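Polyprenyl synthetase (Zymomonas mobilis subsp. mobilis, PDB 4KKM) probably joins isopentenyl diphosphate to allylic diphosphates to build longer prenyl diphosphates in a magnesium-dependent reaction. Local coordinates at residues I100-L105 with D139-L144; M60-I65 with P123-A128; G94-C99 with E147-E152. All coordinates share one frame; numbering follows the deposited sequence.

Interaction 1 of 3, residues I100-L105 with D139-L144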
ATOM      1  N   ILE B 100       8.230   2.123   1.326  1.00 21.73           N
ATOM      2  CA  ILE B 100       7.297   3.244   1.273  1.00 18.72           C
ATOM      3  C   ILE B 100       7.967   4.490   0.697  1.00 21.59           C
ATOM      4  O   ILE B 100       7.399   5.182  -0.151  1.00 22.42           O
ATOM      5  CB  ILE B 100       6.739   3.553   2.665  1.00 20.28           C
ATOM      6  CG1 ILE B 100       5.994   2.331   3.218  1.00 20.55           C
ATOM      7  CG2 ILE B 100       5.867   4.821   2.639  1.00 20.82           C
ATOM      8  CD1 ILE B 100       4.839   1.845   2.345  1.00 24.35           C
ATOM      9  N   HIS B 101       9.183   4.770   1.153  1.00 21.52           N
ATOM     10  CA  HIS B 101       9.920   5.928   0.660  1.00 20.23           C
ATOM     11  C   HIS B 101      10.180   5.808  -0.841  1.00 26.07           C
ATOM     12  O   HIS B 101       9.928   6.742  -1.603  1.00 23.13           O
ATOM     13  CB  HIS B 101      11.242   6.072   1.420  1.00 23.89           C
ATOM     14  CG  HIS B 101      12.121   7.166   0.903  1.00 25.59           C
ATOM     15  ND1 HIS B 101      11.729   8.486   0.855  1.00 24.17           N
ATOM     16  CD2 HIS B 101      13.388   7.138   0.412  1.00 23.31           C
ATOM     17  CE1 HIS B 101      12.707   9.223   0.360  1.00 28.78           C
ATOM     18  NE2 HIS B 101      13.725   8.424   0.083  1.00 28.69           N
ATOM     19  N   VAL B 102      10.677   4.650  -1.263  1.00 22.94           N
ATOM     20  CA  VAL B 102      11.021   4.449  -2.667  1.00 20.22           C
ATOM     21  C   VAL B 102       9.778   4.511  -3.556  1.00 22.68           C
ATOM     22  O   VAL B 102       9.790   5.180  -4.588  1.00 25.62           O
ATOM     23  CB  VAL B 102      11.794   3.133  -2.881  1.00 22.07           C
ATOM     24  CG1 VAL B 102      11.851   2.761  -4.371  1.00 23.18           C
ATOM     25  CG2 VAL B 102      13.194   3.252  -2.284  1.00 20.39           C
ATOM     26  N   TYR B 103       8.699   3.838  -3.157  1.00 20.20           N
ATOM     27  CA  TYR B 103       7.476   3.902  -3.962  1.00 23.33           C
ATOM     28  C   TYR B 103       7.016   5.361  -4.074  1.00 24.81           C
ATOM     29  O   TYR B 103       6.555   5.792  -5.130  1.00 23.57           O
ATOM     30  CB  TYR B 103       6.356   2.968  -3.433  1.00 21.06           C
ATOM     31  CG  TYR B 103       5.140   3.703  -2.863  1.00 24.09           C
ATOM     32  CD1 TYR B 103       4.226   4.336  -3.703  1.00 24.59           C
ATOM     33  CD2 TYR B 103       4.906   3.753  -1.489  1.00 21.42           C
ATOM     34  CE1 TYR B 103       3.137   5.032  -3.199  1.00 24.13           C
ATOM     35  CE2 TYR B 103       3.796   4.443  -0.967  1.00 19.97           C
ATOM     36  CZ  TYR B 103       2.917   5.080  -1.841  1.00 24.40           C
ATOM     37  OH  TYR B 103       1.819   5.775  -1.375  1.00 23.51           O
ATOM     38  N   SER B 104       7.154   6.127  -2.994  1.00 21.81           N
ATOM     39  CA  SER B 104       6.690   7.512  -3.009  1.00 24.81           C
ATOM     40  C   SER B 104       7.457   8.357  -4.020  1.00 23.34           C
ATOM     41  O   SER B 104       6.885   9.237  -4.660  1.00 28.89           O
ATOM     42  CB  SER B 104       6.781   8.153  -1.622  1.00 26.21           C
ATOM     43  OG  SER B 104       8.108   8.561  -1.321  1.00 26.97           O
ATOM     44  N   LEU B 105       8.751   8.086  -4.153  1.00 23.26           N
ATOM     45  CA  LEU B 105       9.592   8.779  -5.131  1.00 27.21           C
ATOM     46  C   LEU B 105       9.198   8.391  -6.552  1.00 26.26           C
ATOM     47  O   LEU B 105       9.146   9.233  -7.447  1.00 25.54           O
ATOM     48  CB  LEU B 105      11.065   8.435  -4.908  1.00 28.50           C
ATOM     49  CG  LEU B 105      11.719   8.870  -3.591  1.00 32.17           C
ATOM     50  CD1 LEU B 105      13.128   8.301  -3.519  1.00 31.73           C
ATOM     51  CD2 LEU B 105      11.731  10.397  -3.456  1.00 38.97           C
ATOM     52  N   ASP B 139       3.081   0.788  -6.824  1.00 23.41           N
ATOM     53  CA  ASP B 139       1.954   0.104  -6.183  1.00 21.86           C
ATOM     54  C   ASP B 139       2.394  -1.196  -5.496  1.00 22.55           C
ATOM     55  O   ASP B 139       1.971  -1.490  -4.366  1.00 21.24           O
ATOM     56  CB  ASP B 139       0.821  -0.153  -7.185  1.00 20.67           C
ATOM     57  CG  ASP B 139       0.061   1.120  -7.540  1.00 25.55           C
ATOM     58  OD1 ASP B 139       0.202   2.110  -6.790  1.00 22.05           O
ATOM     59  OD2 ASP B 139      -0.680   1.130  -8.550  1.00 22.25           O
ATOM     60  N   ALA B 140       3.259  -1.953  -6.165  1.00 21.41           N
ATOM     61  CA  ALA B 140       3.709  -3.240  -5.635  1.00 20.17           C
ATOM     62  C   ALA B 140       4.641  -3.041  -4.450  1.00 20.56           C
ATOM     63  O   ALA B 140       4.642  -3.838  -3.506  1.00 20.63           O
ATOM     64  CB  ALA B 140       4.416  -4.050  -6.733  1.00 18.16           C
ATOM     65  N   LEU B 141       5.440  -1.976  -4.497  1.00 17.46           N
ATOM     66  CA  LEU B 141       6.359  -1.700  -3.395  1.00 18.72           C
ATOM     67  C   LEU B 141       5.618  -1.322  -2.119  1.00 19.14           C
ATOM     68  O   LEU B 141       6.046  -1.688  -1.021  1.00 20.55           O
ATOM     69  CB  LEU B 141       7.385  -0.620  -3.774  1.00 20.94           C
ATOM     70  CG  LEU B 141       8.575  -1.129  -4.602  1.00 18.08           C
ATOM     71  CD1 LEU B 141       9.406   0.036  -5.155  1.00 21.97           C
ATOM     72  CD2 LEU B 141       9.450  -2.039  -3.759  1.00 20.56           C
ATOM     73  N   GLN B 142       4.510  -0.591  -2.242  1.00 18.59           N
ATOM     74  CA  GLN B 142       3.744  -0.271  -1.038  1.00 19.65           C
ATOM     75  C   GLN B 142       3.213  -1.553  -0.387  1.00 20.59           C
ATOM     76  O   GLN B 142       3.325  -1.740   0.826  1.00 22.00           O
ATOM     77  CB  GLN B 142       2.598   0.724  -1.293  1.00 17.48           C
ATOM     78  CG  GLN B 142       1.700   0.860  -0.049  1.00 20.40           C
ATOM     79  CD  GLN B 142       0.843   2.122  -0.012  1.00 23.35           C
ATOM     80  OE1 GLN B 142       0.551   2.641   1.068  1.00 22.50           O
ATOM     81  NE2 GLN B 142       0.441   2.622  -1.183  1.00 21.40           N
ATOM     82  N   ALA B 143       2.641  -2.438  -1.199  1.00 18.28           N
ATOM     83  CA  ALA B 143       2.164  -3.719  -0.685  1.00 22.01           C
ATOM     84  C   ALA B 143       3.306  -4.499  -0.033  1.00 23.09           C
ATOM     85  O   ALA B 143       3.127  -5.115   1.016  1.00 22.50           O
ATOM     86  CB  ALA B 143       1.530  -4.547  -1.806  1.00 19.51           C
ATOM     87  N   LEU B 144       4.481  -4.453  -0.657  1.00 20.38           N
ATOM     88  CA  LEU B 144       5.633  -5.218  -0.170  1.00 22.42           C
ATOM     89  C   LEU B 144       6.045  -4.795   1.242  1.00 25.27           C
ATOM     90  O   LEU B 144       6.453  -5.634   2.054  1.00 23.84           O
ATOM     91  CB  LEU B 144       6.821  -5.082  -1.130  1.00 20.77           C
ATOM     92  CG  LEU B 144       8.032  -5.953  -0.791  1.00 24.08           C
ATOM     93  CD1 LEU B 144       7.639  -7.431  -0.798  1.00 27.14           C
ATOM     94  CD2 LEU B 144       9.171  -5.690  -1.767  1.00 21.29           C
TER
HETATM   95  O   HOH W   1       1.205   5.171   0.973  1.00 23.35           O

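Interaction 2 of 3, residues M60-I65 with P123-A128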
ATOM      1  N   MET B  60      10.932  -2.511 -10.032  1.00 22.95           N
ATOM      2  CA  MET B  60      11.009  -2.430  -8.576  1.00 24.87           C
ATOM      3  C   MET B  60      12.466  -2.466  -8.123  1.00 27.41           C
ATOM      4  O   MET B  60      12.881  -1.691  -7.259  1.00 25.39           O
ATOM      5  CB  MET B  60      10.215  -3.566  -7.921  1.00 24.03           C
ATOM      6  CG  MET B  60       8.699  -3.486  -8.139  1.00 23.56           C
ATOM      7  SD  MET B  60       7.828  -4.985  -7.630  1.00 23.45           S
ATOM      8  CE  MET B  60       7.824  -4.795  -5.831  1.00 19.38           C
ATOM      9  N   ARG B  61      13.242  -3.365  -8.720  1.00 26.81           N
ATOM     10  CA  ARG B  61      14.650  -3.497  -8.363  1.00 27.25           C
ATOM     11  C   ARG B  61      15.435  -2.252  -8.757  1.00 30.03           C
ATOM     12  O   ARG B  61      16.283  -1.772  -8.004  1.00 30.99           O
ATOM     13  CB  ARG B  61      15.254  -4.740  -9.028  1.00 29.95           C
ATOM     14  CG  ARG B  61      14.761  -6.055  -8.434  1.00 29.61           C
ATOM     15  CD  ARG B  61      15.177  -7.258  -9.278  1.00 28.70           C
ATOM     16  NE  ARG B  61      16.626  -7.452  -9.279  1.00 30.90           N
ATOM     17  CZ  ARG B  61      17.290  -8.183  -8.387  1.00 39.19           C
ATOM     18  NH1 ARG B  61      16.643  -8.807  -7.412  1.00 31.46           N
ATOM     19  NH2 ARG B  61      18.613  -8.288  -8.469  1.00 43.69           N
ATOM     20  N   TYR B  62      15.158  -1.743  -9.954  1.00 32.32           N
ATOM     21  CA  TYR B  62      15.824  -0.539 -10.430  1.00 29.00           C
ATOM     22  C   TYR B  62      15.622   0.628  -9.467  1.00 26.39           C
ATOM     23  O   TYR B  62      16.551   1.390  -9.190  1.00 27.66           O
ATOM     24  CB  TYR B  62      15.311  -0.164 -11.820  1.00 28.37           C
ATOM     25  CG  TYR B  62      15.897   1.122 -12.345  1.00 31.72           C
ATOM     26  CD1 TYR B  62      17.152   1.141 -12.948  1.00 36.10           C
ATOM     27  CD2 TYR B  62      15.199   2.317 -12.245  1.00 31.26           C
ATOM     28  CE1 TYR B  62      17.690   2.314 -13.431  1.00 38.44           C
ATOM     29  CE2 TYR B  62      15.731   3.492 -12.720  1.00 34.59           C
ATOM     30  CZ  TYR B  62      16.973   3.485 -13.315  1.00 38.97           C
ATOM     31  OH  TYR B  62      17.503   4.659 -13.791  1.00 44.77           O
ATOM     32  N   ALA B  63      14.404   0.767  -8.957  1.00 28.21           N
ATOM     33  CA  ALA B  63      14.076   1.864  -8.049  1.00 24.92           C
ATOM     34  C   ALA B  63      14.655   1.642  -6.662  1.00 27.72           C
ATOM     35  O   ALA B  63      15.187   2.570  -6.055  1.00 27.08           O
ATOM     36  CB  ALA B  63      12.563   2.025  -7.946  1.00 24.64           C
ATOM     37  N   ALA B  64      14.537   0.414  -6.164  1.00 26.98           N
ATOM     38  CA  ALA B  64      14.880   0.104  -4.772  1.00 27.74           C
ATOM     39  C   ALA B  64      16.362  -0.171  -4.521  1.00 32.87           C
ATOM     40  O   ALA B  64      16.868   0.101  -3.430  1.00 31.52           O
ATOM     41  CB  ALA B  64      14.044  -1.066  -4.273  1.00 26.09           C
ATOM     42  N   ILE B  65      17.048  -0.718  -5.521  1.00 26.87           N
ATOM     43  CA  ILE B  65      18.439  -1.128  -5.354  1.00 31.84           C
ATOM     44  C   ILE B  65      19.417  -0.086  -5.877  1.00 43.48           C
ATOM     45  O   ILE B  65      19.209   0.495  -6.942  1.00 42.19           O
ATOM     46  CB  ILE B  65      18.719  -2.481  -6.050  1.00 33.17           C
ATOM     47  CG1 ILE B  65      17.871  -3.588  -5.425  1.00 33.25           C
ATOM     48  CG2 ILE B  65      20.203  -2.840  -5.976  1.00 38.92           C
ATOM     49  CD1 ILE B  65      18.028  -4.930  -6.121  1.00 38.83           C
ATOM     50  N   PRO B 123      18.221   8.082 -14.045  1.00 68.96           N
ATOM     51  CA  PRO B 123      16.936   8.324 -14.703  1.00 64.48           C
ATOM     52  C   PRO B 123      15.808   7.677 -13.911  1.00 56.02           C
ATOM     53  O   PRO B 123      15.981   6.606 -13.327  1.00 51.32           O
ATOM     54  CB  PRO B 123      17.100   7.660 -16.079  1.00 69.55           C
ATOM     55  CG  PRO B 123      18.250   6.727 -15.938  1.00 72.07           C
ATOM     56  CD  PRO B 123      19.155   7.339 -14.907  1.00 73.27           C
ATOM     57  N   THR B 124      14.666   8.346 -13.869  1.00 52.58           N
ATOM     58  CA  THR B 124      13.534   7.858 -13.101  1.00 49.83           C
ATOM     59  C   THR B 124      12.899   6.634 -13.756  1.00 47.09           C
ATOM     60  O   THR B 124      13.166   6.330 -14.919  1.00 46.10           O
ATOM     61  CB  THR B 124      12.492   8.962 -12.918  1.00 53.72           C
ATOM     62  OG1 THR B 124      12.143   9.496 -14.202  1.00 54.39           O
ATOM     63  CG2 THR B 124      13.063  10.079 -12.041  1.00 55.44           C
ATOM     64  N   VAL B 125      12.061   5.935 -13.000  1.00 40.98           N
ATOM     65  CA  VAL B 125      11.460   4.691 -13.474  1.00 33.53           C
ATOM     66  C   VAL B 125      10.637   4.887 -14.750  1.00 38.29           C
ATOM     67  O   VAL B 125      10.751   4.104 -15.695  1.00 40.10           O
ATOM     68  CB  VAL B 125      10.609   4.023 -12.372  1.00 31.64           C
ATOM     69  CG1 VAL B 125       9.810   2.830 -12.934  1.00 31.34           C
ATOM     70  CG2 VAL B 125      11.509   3.600 -11.222  1.00 33.92           C
ATOM     71  N   HIS B 126       9.829   5.944 -14.792  1.00 34.92           N
ATOM     72  CA  HIS B 126       8.989   6.180 -15.962  1.00 41.55           C
ATOM     73  C   HIS B 126       9.827   6.491 -17.203  1.00 43.79           C
ATOM     74  O   HIS B 126       9.370   6.309 -18.326  1.00 46.04           O
ATOM     75  CB  HIS B 126       7.933   7.266 -15.704  1.00 49.80           C
ATOM     76  CG  HIS B 126       8.498   8.636 -15.498  1.00 56.62           C
ATOM     77  ND1 HIS B 126       8.466   9.613 -16.472  1.00 57.58           N
ATOM     78  CD2 HIS B 126       9.097   9.203 -14.423  1.00 57.76           C
ATOM     79  CE1 HIS B 126       9.024  10.714 -16.011  1.00 60.02           C
ATOM     80  NE2 HIS B 126       9.417  10.492 -14.767  1.00 60.25           N
ATOM     81  N   LYS B 127      11.063   6.935 -16.993  1.00 45.63           N
ATOM     82  CA  LYS B 127      11.970   7.211 -18.104  1.00 49.21           C
ATOM     83  C   LYS B 127      12.725   5.959 -18.557  1.00 49.39           C
ATOM     84  O   LYS B 127      12.781   5.656 -19.748  1.00 47.16           O
ATOM     85  CB  LYS B 127      12.954   8.324 -17.734  1.00 51.16           C
ATOM     86  CG  LYS B 127      12.285   9.655 -17.447  1.00 58.92           C
ATOM     87  CD  LYS B 127      11.465  10.144 -18.640  1.00 64.74           C
ATOM     88  CE  LYS B 127      12.306  10.950 -19.622  1.00 71.52           C
ATOM     89  NZ  LYS B 127      13.348  10.144 -20.318  1.00 73.51           N
ATOM     90  N   ALA B 128      13.310   5.239 -17.605  1.00 47.71           N
ATOM     91  CA  ALA B 128      14.040   4.012 -17.917  1.00 50.99           C
ATOM     92  C   ALA B 128      13.084   2.917 -18.387  1.00 49.50           C
ATOM     93  O   ALA B 128      13.445   2.054 -19.187  1.00 49.50           O
ATOM     94  CB  ALA B 128      14.832   3.543 -16.701  1.00 50.25           C
TER

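Interaction 3 of 3, residues G94-C99 with E147-E152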
ATOM      1  N   GLY B  94      13.889  -1.641   8.400  1.00 25.76           N
ATOM      2  CA  GLY B  94      14.469  -0.612   7.560  1.00 25.96           C
ATOM      3  C   GLY B  94      14.069  -0.814   6.105  1.00 25.70           C
ATOM      4  O   GLY B  94      13.689   0.140   5.425  1.00 23.29           O
ATOM      5  N   MET B  95      14.134  -2.050   5.618  1.00 28.85           N
ATOM      6  CA  MET B  95      13.706  -2.314   4.241  1.00 25.52           C
ATOM      7  C   MET B  95      12.243  -1.933   4.035  1.00 22.68           C
ATOM      8  O   MET B  95      11.888  -1.335   3.019  1.00 25.25           O
ATOM      9  CB  MET B  95      13.922  -3.774   3.829  1.00 25.89           C
ATOM     10  CG  MET B  95      13.356  -4.094   2.440  1.00 23.32           C
ATOM     11  SD  MET B  95      13.957  -5.644   1.725  1.00 26.68           S
ATOM     12  CE  MET B  95      13.535  -6.807   3.025  1.00 28.40           C
ATOM     13  N   ALA B  96      11.401  -2.283   5.006  1.00 23.45           N
ATOM     14  CA  ALA B  96       9.972  -1.992   4.923  1.00 23.29           C
ATOM     15  C   ALA B  96       9.686  -0.495   4.779  1.00 22.54           C
ATOM     16  O   ALA B  96       8.880  -0.102   3.936  1.00 19.58           O
ATOM     17  CB  ALA B  96       9.231  -2.565   6.136  1.00 24.15           C
ATOM     18  N   ILE B  97      10.332   0.343   5.593  1.00 21.71           N
ATOM     19  CA  ILE B  97      10.086   1.783   5.505  1.00 21.87           C
ATOM     20  C   ILE B  97      10.655   2.318   4.197  1.00 24.65           C
ATOM     21  O   ILE B  97      10.104   3.243   3.591  1.00 22.13           O
ATOM     22  CB  ILE B  97      10.623   2.586   6.748  1.00 21.32           C
ATOM     23  CG1 ILE B  97      10.205   4.063   6.678  1.00 21.97           C
ATOM     24  CG2 ILE B  97      12.140   2.476   6.881  1.00 23.35           C
ATOM     25  CD1 ILE B  97       8.699   4.262   6.617  1.00 22.82           C
ATOM     26  N   GLU B  98      11.744   1.711   3.744  1.00 21.20           N
ATOM     27  CA  GLU B  98      12.369   2.136   2.498  1.00 24.93           C
ATOM     28  C   GLU B  98      11.480   1.777   1.308  1.00 23.60           C
ATOM     29  O   GLU B  98      11.502   2.459   0.289  1.00 24.12           O
ATOM     30  CB  GLU B  98      13.777   1.539   2.358  1.00 27.43           C
ATOM     31  CG  GLU B  98      14.598   2.083   1.189  1.00 24.21           C
ATOM     32  CD  GLU B  98      15.066   3.530   1.361  1.00 27.30           C
ATOM     33  OE1 GLU B  98      14.681   4.206   2.342  1.00 24.22           O
ATOM     34  OE2 GLU B  98      15.824   4.000   0.488  1.00 29.84           O
ATOM     35  N   CYS B  99      10.679   0.722   1.447  1.00 21.54           N
ATOM     36  CA  CYS B  99       9.679   0.409   0.428  1.00 23.29           C
ATOM     37  C   CYS B  99       8.715   1.570   0.223  1.00 20.33           C
ATOM     38  O   CYS B  99       8.407   1.945  -0.907  1.00 21.33           O
ATOM     39  CB  CYS B  99       8.883  -0.840   0.799  1.00 21.57           C
ATOM     40  SG  CYS B  99       9.751  -2.388   0.511  1.00 23.49           S
ATOM     41  N   GLU B 147       3.879  -6.711   3.629  1.00 25.10           N
ATOM     42  CA  GLU B 147       4.261  -8.120   3.611  1.00 25.11           C
ATOM     43  C   GLU B 147       5.499  -8.347   4.471  1.00 29.46           C
ATOM     44  O   GLU B 147       5.545  -9.288   5.265  1.00 29.85           O
ATOM     45  CB  GLU B 147       4.519  -8.632   2.185  1.00 23.12           C
ATOM     46  CG  GLU B 147       4.720 -10.149   2.148  1.00 29.65           C
ATOM     47  CD  GLU B 147       5.043 -10.687   0.767  1.00 31.04           C
ATOM     48  OE1 GLU B 147       4.864  -9.949  -0.225  1.00 26.77           O
ATOM     49  OE2 GLU B 147       5.477 -11.856   0.675  1.00 30.63           O
ATOM     50  N   ILE B 148       6.494  -7.477   4.320  1.00 27.08           N
ATOM     51  CA  ILE B 148       7.745  -7.607   5.070  1.00 23.81           C
ATOM     52  C   ILE B 148       7.503  -7.513   6.576  1.00 26.24           C
ATOM     53  O   ILE B 148       7.997  -8.339   7.349  1.00 28.86           O
ATOM     54  CB  ILE B 148       8.774  -6.526   4.651  1.00 24.89           C
ATOM     55  CG1 ILE B 148       9.241  -6.742   3.208  1.00 22.95           C
ATOM     56  CG2 ILE B 148       9.978  -6.515   5.600  1.00 26.13           C
ATOM     57  CD1 ILE B 148       9.919  -5.513   2.611  1.00 24.11           C
ATOM     58  N   LEU B 149       6.730  -6.515   6.993  1.00 23.76           N
ATOM     59  CA  LEU B 149       6.471  -6.303   8.419  1.00 25.54           C
ATOM     60  C   LEU B 149       5.670  -7.430   9.060  1.00 31.12           C
ATOM     61  O   LEU B 149       5.736  -7.637  10.274  1.00 32.19           O
ATOM     62  CB  LEU B 149       5.744  -4.980   8.655  1.00 22.91           C
ATOM     63  CG  LEU B 149       6.559  -3.697   8.486  1.00 25.03           C
ATOM     64  CD1 LEU B 149       5.700  -2.489   8.828  1.00 25.46           C
ATOM     65  CD2 LEU B 149       7.803  -3.745   9.375  1.00 28.99           C
ATOM     66  N   SER B 150       4.905  -8.151   8.248  1.00 29.26           N
ATOM     67  CA  SER B 150       4.023  -9.190   8.770  1.00 32.20           C
ATOM     68  C   SER B 150       4.772 -10.469   9.154  1.00 38.09           C
ATOM     69  O   SER B 150       4.292 -11.249   9.976  1.00 41.70           O
ATOM     70  CB  SER B 150       2.924  -9.520   7.755  1.00 36.46           C
ATOM     71  OG  SER B 150       3.441 -10.313   6.701  1.00 37.16           O
ATOM     72  N   GLU B 151       5.944 -10.678   8.562  1.00 36.16           N
ATOM     73  CA  GLU B 151       6.682 -11.934   8.726  1.00 39.75           C
ATOM     74  C   GLU B 151       7.322 -12.128  10.103  1.00 43.89           C
ATOM     75  O   GLU B 151       7.750 -11.174  10.753  1.00 36.51           O
ATOM     76  CB  GLU B 151       7.748 -12.074   7.640  1.00 35.93           C
ATOM     77  CG  GLU B 151       7.200 -12.064   6.230  1.00 35.73           C
ATOM     78  CD  GLU B 151       8.262 -12.399   5.204  1.00 39.14           C
ATOM     79  OE1 GLU B 151       9.455 -12.168   5.488  1.00 39.45           O
ATOM     80  OE2 GLU B 151       7.905 -12.908   4.122  1.00 43.30           O
ATOM     81  N   GLU B 152       7.408 -13.385  10.533  1.00 43.34           N
ATOM     82  CA  GLU B 152       7.967 -13.722  11.839  1.00 39.05           C
ATOM     83  C   GLU B 152       9.434 -13.305  11.998  1.00 42.29           C
ATOM     84  O   GLU B 152       9.889 -13.011  13.108  1.00 41.92           O
ATOM     85  CB  GLU B 152       7.824 -15.227  12.087  1.00 48.80           C
TER

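Interaction 1 of 3, residues I100-L105 with D139-L144
Q142 runs alongside the Y103 ring in the same direction, where two antiparallel helices of the all-helical isoprenoid synthase fold pack along each other. The axes of the two short segments run 8.3 Å apart at 165°. Q142 approaches one face of the phenol ring: its CB sits over the rim, 4.1 Å from the centroid of the Y103 ring, a CH-pi contact. With CG anti to the backbone N (chi1 171°) and the chain extended beyond it, Q142 follows the ring outward until its amide plane lies only 23° from the ring plane. At the root of Y103, CB stands 3.7 Å from CB of L141. Beside this pair, the end of L141 meets V102, CD1 of L141 to CG1 of V102 3.7 Å, and on the other flank the tip of I100 reaches the aliphatic part of Q142, CD1 to CG 4.1 Å. All five touching residues are buried. The interface also borders the second subunit: NE2 of Q142 bonds to the backbone O of D139 of that subunit, and this bond on NE2 and a water on OE1 hold the amide from its two ends. D139 OD2 in turn bonds to ND1 of H107 of the second subunit. The Y103 side chain is about 9 Å from that of the calcium ligand D108, farther along the same helix. The water bridges the polar ends, accepting from Y103 OH at 2.5 Å and donating to Q142 OE1 at 2.6 Å.

Interaction 2 of 3, residues M60-I65 with P123-A128
Y62 reaches across from the last turn of helix 54-64 and donates its hydroxyl to the backbone carbonyl of P123, OH to O 2.5 Å, a short bond. The phenol is carried there by an extended first torsion, with CG anti to the backbone N (chi1 177°), which sends the ring out from the helix toward the start of helix 125-128. P123 O lies at the ring's edge, in its plane, while the hydroxyl is tilted 21° from the carbonyl plane and meets the C=O at 132°. The proline ring crosses the tyrosine at about a right angle and packs beside its hydroxyl. One face of the phenol is met by A128, whose methyl CB stands 4.0 Å from CZ of Y62. The V125 side chain runs antiparallel to that of Y62. Its CG1 is anti to the backbone N, and this leaves CG2 as the branch that faces helix 54-64: it lies near the plane of the ring, 4.0 Å from Y62 CD2, and 3.8 Å from CB of A63. T124 occupies the N-cap position of helix 125-128 but makes no capping bond; its hydroxyl bonds to the backbone O of D116. K122 adds polar hold, bonding through NZ to the backbone O of Y62 and making a cation-pi contact with its ring. This is packing of the isoprenoid synthase fold beside the calcium site, the T124 side chain being about 9 Å from those of the calcium ligands D108 and D114. The contact joins the C-terminal end of helix 54-64 to the short helix that follows the antiparallel hairpin 118-119/122-123, with helix 87-109 beside both: V102 and I106 pack on A63, I106 also on V125, and D109 on T124.

Interaction 3 of 3, residues G94-C99 with E147-E152
I148 and L149 make a wholly apolar helix-to-helix contact with M95, A96 and C99, buried in the core and lying away from the calcium site. It joins the middle of helix 87-109 to the last turns of helix 131-150. No hydrogen bond crosses it. I148 carries most of it, its CB directed at the opposite helix with CA of I148 and CA of A96 about 6 Å apart. Its two branches divide the work. CG1 stands anti to the carbonyl carbon (chi1 -67°) and brings CD1 to the pair M95 and C99, which are one helical turn apart: CD1 of I148 is 3.7 Å from CG of M95 and 3.8 Å from SG of C99. The shorter branch, CG2, rests on the methyl of A96 at 4.1 Å from its CB. M95 crosses the isoleucine at about a right angle, and its chain bends at chi3 (55°), which folds CE back to 3.9 Å from I148 CD1. The A96 methyl, directed at the other helix, also meets L149, which swings its end inward and sets CD2 3.7 Å from the A96 CB. Other helices enclose the pair: F42 of helix 24-45 packs on M95 and C99, and I165 and L168 of helix 158-172 pack on L149. Helix-to-helix packing of this kind builds the all-helical bundle of the isoprenoid synthase fold, to which this family belongs.

How the interactions relate
From the N terminus, helix 54-64 comes first, and interaction 2 closes the loop from 60-65 to 123-128. Within that loop lies helix 87-109, which supplies 94-99 and then 100-105. Helix 131-150 runs back along it, so 139-144 closes interaction 1 and 147-152 closes interaction 3 around it: interaction 1 nests inside interaction 3, and interaction 2 crosses both. Interaction 1 is the middle member. M60 CE packs on A140 CB at 3.6 Å, and C99 CB lies 3.5 Å from L141 O. Interactions 2 and 3 do not touch. Together they tie helices 54-64, 87-109, 125-128 and 131-150; all three reach the second subunit, interaction 2 through M60.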